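Local coordinates for periplasmic divalent cation tolerance protein (Synechococcus elongatus, PDB 6GDX) that is a trimeric PII-like protein of the CutA family that may bind copper but perhaps carries or signals with small molecules, at residues B[36-49]-B[97-110]. Residues are numbered along the deposited sequence; the frame is centred on the assembly and turned at random. Where two conformers were deposited one is given.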
loop_
_atom_site.group_PDB
_atom_site.type_symbol
_atom_site.label_atom_id
_atom_site.label_comp_id
_atom_site.label_asym_id
_atom_site.label_seq_id
_atom_site.Cartn_x
_atom_site.Cartn_y
_atom_site.Cartn_z
ATOM N N LEU B 36 -6.803 -6.432 3.653
ATOM C CA LEU B 36 -6.017 -7.151 4.644
ATOM C C LEU B 36 -4.650 -7.414 4.047
ATOM O O LEU B 36 -4.532 -8.028 2.972
ATOM C CB LEU B 36 -6.728 -8.413 5.096
ATOM C CG LEU B 36 -6.004 -9.204 6.178
ATOM C CD1 LEU B 36 -7.006 -9.982 7.030
ATOM C CD2 LEU B 36 -4.947 -10.160 5.659
ATOM N N LEU B 37 -3.617 -6.976 4.764
ATOM C CA LEU B 37 -2.223 -7.131 4.342
ATOM C C LEU B 37 -1.543 -8.178 5.174
ATOM O O LEU B 37 -1.611 -8.146 6.419
ATOM C CB LEU B 37 -1.493 -5.795 4.522
ATOM C CG LEU B 37 -2.152 -4.572 3.891
ATOM C CD1 LEU B 37 -1.336 -3.326 4.224
ATOM C CD2 LEU B 37 -2.426 -4.730 2.422
ATOM N N THR B 38 -0.897 -9.123 4.507
ATOM C CA THR B 38 -0.071 -10.120 5.174
ATOM C C THR B 38 1.106 -10.465 4.256
ATOM O O THR B 38 1.151 -10.013 3.107
ATOM C CB THR B 38 -0.876 -11.363 5.563
ATOM O OG1 THR B 38 -0.081 -12.210 6.402
ATOM C CG2 THR B 38 -1.357 -12.132 4.380
ATOM N N THR B 39 2.058 -11.239 4.760
ATOM C CA THR B 39 3.179 -11.719 3.943
ATOM C C THR B 39 3.304 -13.213 4.106
ATOM O O THR B 39 2.924 -13.787 5.122
ATOM C CB THR B 39 4.502 -11.042 4.312
ATOM O OG1 THR B 39 4.884 -11.442 5.614
ATOM C CG2 THR B 39 4.414 -9.541 4.235
ATOM N N VAL B 40 3.869 -13.843 3.066
ATOM C CA VAL B 40 4.317 -15.228 3.125
ATOM C C VAL B 40 5.733 -15.273 2.552
ATOM O O VAL B 40 6.259 -14.261 2.084
ATOM C CB VAL B 40 3.377 -16.171 2.348
ATOM C CG1 VAL B 40 1.990 -16.145 2.927
ATOM C CG2 VAL B 40 3.339 -15.825 0.864
ATOM N N SER B 41 6.377 -16.437 2.608
ATOM C CA SER B 41 7.767 -16.504 2.191
ATOM C C SER B 41 7.957 -16.606 0.680
ATOM O O SER B 41 8.808 -15.902 0.141
ATOM C CB SER B 41 8.477 -17.672 2.871
ATOM O OG SER B 41 9.817 -17.767 2.450
ATOM N N THR B 42 7.193 -17.468 0.003
ATOM C CA THR B 42 7.469 -17.791 -1.401
ATOM C C THR B 42 6.317 -17.438 -2.319
ATOM O O THR B 42 5.146 -17.335 -1.902
ATOM C CB THR B 42 7.796 -19.282 -1.607
ATOM O OG1 THR B 42 6.597 -20.011 -1.399
ATOM C CG2 THR B 42 8.899 -19.762 -0.652
ATOM N N GLU B 43 6.648 -17.234 -3.580
ATOM C CA GLU B 43 5.675 -17.011 -4.630
ATOM C C GLU B 43 4.662 -18.144 -4.701
ATOM O O GLU B 43 3.474 -17.878 -4.798
ATOM C CB GLU B 43 6.388 -16.783 -5.941
ATOM C CG GLU B 43 5.461 -16.527 -7.099
ATOM C CD GLU B 43 6.201 -16.353 -8.408
ATOM O OE1 GLU B 43 5.772 -15.527 -9.193
ATOM O OE2 GLU B 43 7.197 -17.059 -8.693
ATOM N N VAL B 44 5.111 -19.384 -4.632
ATOM C CA VAL B 44 4.166 -20.490 -4.657
ATOM C C VAL B 44 3.186 -20.438 -3.484
ATOM O O VAL B 44 1.999 -20.639 -3.661
ATOM C CB VAL B 44 4.936 -21.841 -4.682
ATOM C CG1 VAL B 44 4.015 -23.021 -4.352
ATOM C CG2 VAL B 44 5.632 -22.043 -6.028
ATOM N N GLU B 45 3.697 -20.189 -2.296
ATOM C CA GLU B 45 2.810 -20.060 -1.149
ATOM C C GLU B 45 1.749 -18.973 -1.365
ATOM O O GLU B 45 0.573 -19.147 -1.024
ATOM C CB GLU B 45 3.580 -19.698 0.129
ATOM C CG GLU B 45 4.377 -20.820 0.757
ATOM C CD GLU B 45 5.298 -20.351 1.884
ATOM O OE1 GLU B 45 5.576 -19.136 2.039
ATOM O OE2 GLU B 45 5.763 -21.231 2.671
ATOM N N ALA B 46 2.202 -17.846 -1.875
ATOM C CA ALA B 46 1.296 -16.729 -2.073
ATOM C C ALA B 46 0.230 -17.053 -3.105
ATOM O O ALA B 46 -0.941 -16.750 -2.908
ATOM C CB ALA B 46 2.064 -15.504 -2.480
ATOM N N GLN B 47 0.642 -17.670 -4.212
ATOM C CA GLN B 47 -0.301 -17.996 -5.283
ATOM C C GLN B 47 -1.363 -18.990 -4.759
ATOM O O GLN B 47 -2.538 -18.853 -5.042
ATOM C CB GLN B 47 0.456 -18.590 -6.476
ATOM C CG GLN B 47 1.319 -17.599 -7.202
ATOM C CD GLN B 47 2.220 -18.229 -8.226
ATOM O OE1 GLN B 47 2.585 -19.411 -8.115
ATOM N NE2 GLN B 47 2.603 -17.457 -9.239
ATOM N N GLN B 48 -0.927 -19.976 -4.001
ATOM C CA GLN B 48 -1.832 -20.972 -3.477
ATOM C C GLN B 48 -2.805 -20.386 -2.468
ATOM O O GLN B 48 -4.020 -20.706 -2.478
ATOM C CB GLN B 48 -1.038 -22.136 -2.900
ATOM C CG GLN B 48 -0.371 -22.960 -4.010
ATOM C CD GLN B 48 0.409 -24.168 -3.523
ATOM O OE1 GLN B 48 0.430 -24.473 -2.333
ATOM N NE2 GLN B 48 1.045 -24.876 -4.458
ATOM N N LEU B 49 -2.303 -19.534 -1.581
ATOM C CA LEU B 49 -3.164 -18.943 -0.556
ATOM C C LEU B 49 -4.160 -17.990 -1.195
ATOM O O LEU B 49 -5.321 -17.949 -0.798
ATOM C CB LEU B 49 -2.319 -18.227 0.477
ATOM C CG LEU B 49 -2.981 -17.770 1.760
ATOM C CD1 LEU B 49 -3.453 -18.967 2.560
ATOM C CD2 LEU B 49 -2.020 -16.914 2.581
ATOM N N LEU B 97 -12.224 -14.171 7.062
ATOM C CA LEU B 97 -10.957 -14.235 6.359
ATOM C C LEU B 97 -9.803 -14.386 7.344
ATOM O O LEU B 97 -8.922 -15.237 7.148
ATOM C CB LEU B 97 -10.775 -13.008 5.460
ATOM C CG LEU B 97 -9.406 -12.883 4.780
ATOM C CD1 LEU B 97 -9.107 -14.006 3.822
ATOM C CD2 LEU B 97 -9.319 -11.555 4.045
ATOM N N GLN B 98 -9.784 -13.575 8.390
ATOM C CA GLN B 98 -8.707 -13.646 9.402
ATOM C C GLN B 98 -8.680 -15.012 10.091
ATOM O O GLN B 98 -7.602 -15.588 10.303
ATOM C CB GLN B 98 -8.836 -12.500 10.427
ATOM C CG GLN B 98 -7.983 -12.622 11.693
ATOM C CD GLN B 98 -6.518 -12.866 11.411
ATOM O OE1 GLN B 98 -5.992 -12.481 10.366
ATOM N NE2 GLN B 98 -5.838 -13.501 12.354
ATOM N N GLN B 99 -9.859 -15.525 10.423
ATOM C CA GLN B 99 -9.969 -16.838 11.072
ATOM C C GLN B 99 -9.452 -17.938 10.152
ATOM O O GLN B 99 -8.711 -18.829 10.584
ATOM C CB GLN B 99 -11.422 -17.127 11.447
ATOM N N TRP B 100 -9.797 -17.849 8.871
ATOM C CA TRP B 100 -9.336 -18.805 7.880
ATOM C C TRP B 100 -7.834 -18.724 7.717
ATOM O O TRP B 100 -7.151 -19.755 7.665
ATOM C CB TRP B 100 -10.068 -18.540 6.574
ATOM C CG TRP B 100 -9.758 -19.375 5.428
ATOM C CD1 TRP B 100 -10.371 -20.534 5.050
ATOM C CD2 TRP B 100 -8.818 -19.060 4.416
ATOM N NE1 TRP B 100 -9.830 -20.975 3.880
ATOM C CE2 TRP B 100 -8.875 -20.078 3.471
ATOM C CE3 TRP B 100 -7.918 -17.990 4.221
ATOM C CZ2 TRP B 100 -8.069 -20.076 2.335
ATOM C CZ3 TRP B 100 -7.127 -17.987 3.106
ATOM C CH2 TRP B 100 -7.183 -19.032 2.187
ATOM N N LEU B 101 -7.286 -17.510 7.716
ATOM C CA LEU B 101 -5.819 -17.354 7.731
ATOM C C LEU B 101 -5.144 -17.981 8.945
ATOM O O LEU B 101 -4.020 -18.541 8.795
ATOM C CB LEU B 101 -5.444 -15.880 7.625
ATOM C CG LEU B 101 -5.745 -15.298 6.262
ATOM C CD1 LEU B 101 -5.611 -13.795 6.326
ATOM C CD2 LEU B 101 -4.817 -15.824 5.191
ATOM N N GLN B 102 -5.810 -18.006 10.104
ATOM C CA GLN B 102 -5.271 -18.651 11.310
ATOM C C GLN B 102 -4.915 -20.112 11.007
ATOM O O GLN B 102 -3.904 -20.626 11.495
ATOM C CB GLN B 102 -6.257 -18.584 12.497
ATOM N N SER B 103 -5.716 -20.764 10.164
ATOM C CA SER B 103 -5.511 -22.169 9.811
ATOM C C SER B 103 -4.714 -22.410 8.543
ATOM O O SER B 103 -4.059 -23.432 8.437
ATOM C CB SER B 103 -6.862 -22.899 9.674
ATOM O OG SER B 103 -7.618 -22.445 8.572
ATOM N N GLN B 104 -4.809 -21.512 7.568
ATOM C CA GLN B 104 -4.285 -21.729 6.233
ATOM C C GLN B 104 -2.982 -21.003 5.948
ATOM O O GLN B 104 -2.241 -21.420 5.053
ATOM C CB GLN B 104 -5.332 -21.331 5.171
ATOM C CG GLN B 104 -6.650 -22.080 5.298
ATOM C CD GLN B 104 -6.454 -23.576 5.261
ATOM O OE1 GLN B 104 -5.818 -24.084 4.350
ATOM N NE2 GLN B 104 -6.943 -24.283 6.289
ATOM N N HIS B 105 -2.680 -19.933 6.685
ATOM C CA HIS B 105 -1.450 -19.192 6.395
ATOM C C HIS B 105 -0.251 -20.081 6.739
ATOM O O HIS B 105 -0.284 -20.824 7.737
ATOM C CB HIS B 105 -1.419 -17.947 7.260
ATOM C CG HIS B 105 -0.404 -16.940 6.842
ATOM N ND1 HIS B 105 0.959 -17.106 6.972
ATOM C CD2 HIS B 105 -0.596 -15.712 6.311
ATOM C CE1 HIS B 105 1.555 -15.997 6.555
ATOM N NE2 HIS B 105 0.632 -15.134 6.159
ATOM N N PRO B 106 0.836 -20.020 5.954
ATOM C CA PRO B 106 2.008 -20.855 6.279
ATOM C C PRO B 106 2.786 -20.487 7.563
ATOM O O PRO B 106 3.512 -21.301 8.090
ATOM C CB PRO B 106 2.907 -20.711 5.035
ATOM C CG PRO B 106 2.484 -19.431 4.429
ATOM C CD PRO B 106 1.006 -19.330 4.657
ATOM N N TYR B 107 2.647 -19.258 8.047
ATOM C CA TYR B 107 3.377 -18.804 9.225
ATOM C C TYR B 107 2.504 -18.989 10.462
ATOM O O TYR B 107 1.292 -18.778 10.416
ATOM C CB TYR B 107 3.698 -17.297 9.168
ATOM C CG TYR B 107 4.690 -16.833 8.114
ATOM C CD1 TYR B 107 5.323 -17.714 7.231
ATOM C CD2 TYR B 107 5.003 -15.498 8.038
ATOM C CE1 TYR B 107 6.238 -17.244 6.302
ATOM C CE2 TYR B 107 5.916 -15.018 7.118
ATOM C CZ TYR B 107 6.535 -15.886 6.254
ATOM O OH TYR B 107 7.434 -15.381 5.330
ATOM N N ALA B 108 3.149 -19.322 11.579
ATOM C CA ALA B 108 2.449 -19.438 12.870
ATOM C C ALA B 108 1.947 -18.098 13.389
ATOM O O ALA B 108 0.913 -18.055 14.030
ATOM C CB ALA B 108 3.323 -20.124 13.911
ATOM N N LEU B 109 2.668 -17.015 13.106
ATOM C CA LEU B 109 2.270 -15.674 13.557
ATOM C C LEU B 109 2.403 -14.726 12.365
ATOM O O LEU B 109 3.413 -14.056 12.174
ATOM C CB LEU B 109 3.142 -15.225 14.722
ATOM C CG LEU B 109 2.527 -14.142 15.621
ATOM C CD1 LEU B 109 3.524 -13.772 16.708
ATOM C CD2 LEU B 109 2.099 -12.880 14.882
ATOM N N PRO B 110 1.389 -14.716 11.494
ATOM C CA PRO B 110 1.451 -13.913 10.303
ATOM C C PRO B 110 1.303 -12.417 10.566
ATOM O O PRO B 110 0.606 -11.998 11.512
ATOM C CB PRO B 110 0.214 -14.370 9.507
ATOM C CG PRO B 110 -0.406 -15.490 10.172
ATOM C CD PRO B 110 0.180 -15.574 11.540
#
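Strand 36-40 and helix 97-104 run in nearly the same direction, 10° apart with axes 11.2 Å from each other, while helix 43-49 lies on the same side of the sheet, as in a ferredoxin-like fold. Leucines suit the interior: Leu36 meets Leu101 tip to tip, CD2 to CD1 at 3.8 Å, and Leu49 slides CD1 past Trp100 CH2 while its CD2 faces Leu101 CD2. Where helix 97-104 ends, His105 turns its CG away from the backbone N (chi1 -166°), bringing the ring edge to the strand. NE2 donates to Thr38 OG1 at 3.0 Å, 27° out of the ring plane, and only weakly to Thr39 O; Thr38 OG1 is also hydrogen-bonded to Glu111 O. ND1 accepts from Tyr107 N at 2.9 Å, in plane. Val40 CG1 sits over one ring face as a CH-pi contact and Pro110 CB lies over the other. Replacing the imidazole of His105 by the methyl of an alanine is likely to deprive Thr38 OG1 of its donor and Tyr107 N of its acceptor, and to open a gap between Val40 and Pro110. The compact, apolar ring of Pro106 crosses Val40 at about a right angle, CG against CG1 at 3.6 Å, and the extended Glu45 brings OE2 obliquely across to Pro106 CB (3.7 Å). Thr42, the N-cap, forms a capping box with Glu45: OG1 accepts from Glu45 N, OE1 from Thr42 N; OE1 also takes Ser41 N. The Tyr107 hydroxyl approaches the Val40-Ser41 peptide (OH to Val40 C 3.3 Å) without bonding to Ser41 N; it bonds to Glu82 OE2, and Thr39 OG1 to Glu82 OE1. NE2 donates and ND1 accepts, so the imidazole is probably neutral, with its proton on NE2, and joins the loop after helix 97-104 to strand 36-40.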